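Local coordinates for protein possible metal-dependent hydrolase (Veillonella parvula, PDB 3RPC) that binds two zinc ions in a metallo-beta-lactamase-type fold and is probably a metal-dependent hydrolase, its substrate not established, at residues Asp27-Pro32 with Thr73-Trp78. Numbering follows the deposited sequence.
Sequences DPFLAP and THLDHW. With ZN (zinc ion), chain F; ZN (zinc ion), chain E.
Phe29 lays one ring face over the backbone of Asp76, whose CA sits 3.8 Å from the Phe29 ring centroid, displaced toward the rim in a CH-pi contact. CG of Phe29 is anti to its backbone N (chi1 164°); in the ring, CD1 touches Leu75 O, while CB touches Asp76 O. The Pro28 ring lies alongside Trp78 and points the same way, its CG reaching the indole edge at CE3 (3.7 Å). Pro28 O also accepts a CA-H...O contact from Trp78 CA. Thr71 to His77 form the THxHxDH motif of the metallo-beta-lactamase superfamily, in the loop between strand 67-69 and helix 80-85. His77 NE2 and Asp76 OD2 bind one zinc ion, completed by Asp168, His226 and two waters; His74 ND1 binds the other with His72, His132 and Asp168, so that Asp168 and one water bridge the metals; that water donates to Asp76 OD1. Behind the first zinc, His77 ND1 donates to Asp27 OD2 (2.7 Å, N-H...O 157°), which lies near the imidazole plane but is approached from above the carboxylate plane. This second-shell bond helps fix the rotation of the His77 ring, while Thr71 OG1 also hydrogen-bonds Asp27 OD2.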
# COMPACT_ATOMS: atom_id res chain seq x y z
N ASP A 27 -6.66 -12.94 13.96
CA ASP A 27 -7.08 -11.71 14.64
C ASP A 27 -7.89 -11.97 15.92
O ASP A 27 -9.04 -11.54 16.03
CB ASP A 27 -7.86 -10.82 13.66
CG ASP A 27 -6.96 -10.19 12.60
OD1 ASP A 27 -5.76 -10.53 12.56
OD2 ASP A 27 -7.45 -9.37 11.80
N PRO A 28 -7.27 -12.63 16.90
CA PRO A 28 -7.99 -13.02 18.12
C PRO A 28 -8.27 -11.86 19.07
O PRO A 28 -7.35 -11.28 19.66
CB PRO A 28 -7.04 -14.02 18.78
CG PRO A 28 -5.69 -13.52 18.36
CD PRO A 28 -5.87 -13.10 16.93
N PHE A 29 -9.56 -11.54 19.21
CA PHE A 29 -10.07 -10.56 20.15
C PHE A 29 -11.00 -11.39 21.01
O PHE A 29 -12.10 -11.73 20.59
CB PHE A 29 -10.83 -9.49 19.34
CG PHE A 29 -11.75 -8.60 20.15
CD1 PHE A 29 -11.39 -8.10 21.39
CD2 PHE A 29 -12.97 -8.20 19.61
CE1 PHE A 29 -12.25 -7.27 22.10
CE2 PHE A 29 -13.83 -7.36 20.31
CZ PHE A 29 -13.47 -6.89 21.55
N LEU A 30 -10.53 -11.76 22.20
CA LEU A 30 -11.15 -12.86 22.94
C LEU A 30 -11.87 -12.46 24.23
O LEU A 30 -12.33 -13.33 24.98
CB LEU A 30 -10.12 -13.97 23.21
CG LEU A 30 -9.39 -14.50 21.96
CD1 LEU A 30 -8.43 -15.64 22.32
CD2 LEU A 30 -10.39 -14.94 20.90
N ALA A 31 -11.98 -11.16 24.50
CA ALA A 31 -12.54 -10.69 25.77
C ALA A 31 -13.97 -11.16 26.00
O ALA A 31 -14.76 -11.30 25.06
CB ALA A 31 -12.49 -9.15 25.82
N PRO A 32 -14.33 -11.39 27.27
CA PRO A 32 -15.74 -11.68 27.56
C PRO A 32 -16.66 -10.52 27.18
O PRO A 32 -16.20 -9.38 27.05
CB PRO A 32 -15.76 -11.89 29.08
CG PRO A 32 -14.34 -12.27 29.43
CD PRO A 32 -13.48 -11.50 28.46
N THR A 73 -2.88 -4.52 15.27
CA THR A 73 -3.05 -4.67 16.71
C THR A 73 -4.11 -3.76 17.31
O THR A 73 -4.06 -3.44 18.50
CB THR A 73 -1.71 -4.54 17.46
OG1 THR A 73 -1.11 -3.28 17.15
CG2 THR A 73 -0.78 -5.67 17.05
N HIS A 74 -5.08 -3.35 16.51
CA HIS A 74 -6.28 -2.74 17.07
C HIS A 74 -6.92 -3.73 18.06
O HIS A 74 -6.86 -4.94 17.86
CB HIS A 74 -7.29 -2.39 15.97
CG HIS A 74 -7.01 -1.08 15.31
ND1 HIS A 74 -7.69 -0.65 14.19
CD2 HIS A 74 -6.13 -0.09 15.61
CE1 HIS A 74 -7.24 0.54 13.82
NE2 HIS A 74 -6.30 0.90 14.67
N LEU A 75 -7.53 -3.18 19.10
CA LEU A 75 -8.14 -3.98 20.17
C LEU A 75 -9.03 -5.11 19.66
O LEU A 75 -9.00 -6.22 20.20
CB LEU A 75 -8.95 -3.07 21.11
CG LEU A 75 -9.68 -3.74 22.27
CD1 LEU A 75 -8.67 -4.39 23.19
CD2 LEU A 75 -10.51 -2.72 23.03
N ASP A 76 -9.84 -4.82 18.64
CA ASP A 76 -10.81 -5.80 18.15
C ASP A 76 -10.19 -6.86 17.24
O ASP A 76 -10.91 -7.64 16.62
CB ASP A 76 -12.01 -5.11 17.49
CG ASP A 76 -11.62 -4.28 16.29
OD1 ASP A 76 -10.70 -3.45 16.42
OD2 ASP A 76 -12.26 -4.44 15.21
N HIS A 77 -8.85 -6.88 17.18
CA HIS A 77 -8.10 -7.91 16.46
C HIS A 77 -7.00 -8.56 17.30
O HIS A 77 -6.39 -9.54 16.87
CB HIS A 77 -7.51 -7.32 15.18
CG HIS A 77 -8.55 -6.80 14.25
ND1 HIS A 77 -8.92 -7.47 13.11
CD2 HIS A 77 -9.35 -5.71 14.33
CE1 HIS A 77 -9.90 -6.81 12.51
NE2 HIS A 77 -10.17 -5.74 13.23
N TRP A 78 -6.74 -8.00 18.48
CA TRP A 78 -5.63 -8.45 19.32
C TRP A 78 -5.82 -7.83 20.69
O TRP A 78 -5.65 -6.61 20.86
CB TRP A 78 -4.28 -8.02 18.73
CG TRP A 78 -3.08 -8.50 19.51
CD1 TRP A 78 -2.21 -7.73 20.23
CD2 TRP A 78 -2.62 -9.85 19.62
NE1 TRP A 78 -1.24 -8.53 20.80
CE2 TRP A 78 -1.47 -9.83 20.44
CE3 TRP A 78 -3.08 -11.07 19.12
CZ2 TRP A 78 -0.77 -11.00 20.77
CZ3 TRP A 78 -2.39 -12.22 19.45
CH2 TRP A 78 -1.25 -12.18 20.26
ZN ZN F . -11.54 -4.02 12.95
ZN ZN E . -8.86 -2.04 12.73
O HOH W 1 -12.07 -9.89 15.90
O HOH W 2 -10.27 -2.47 14.09
O HOH W 3 -12.93 -1.91 12.53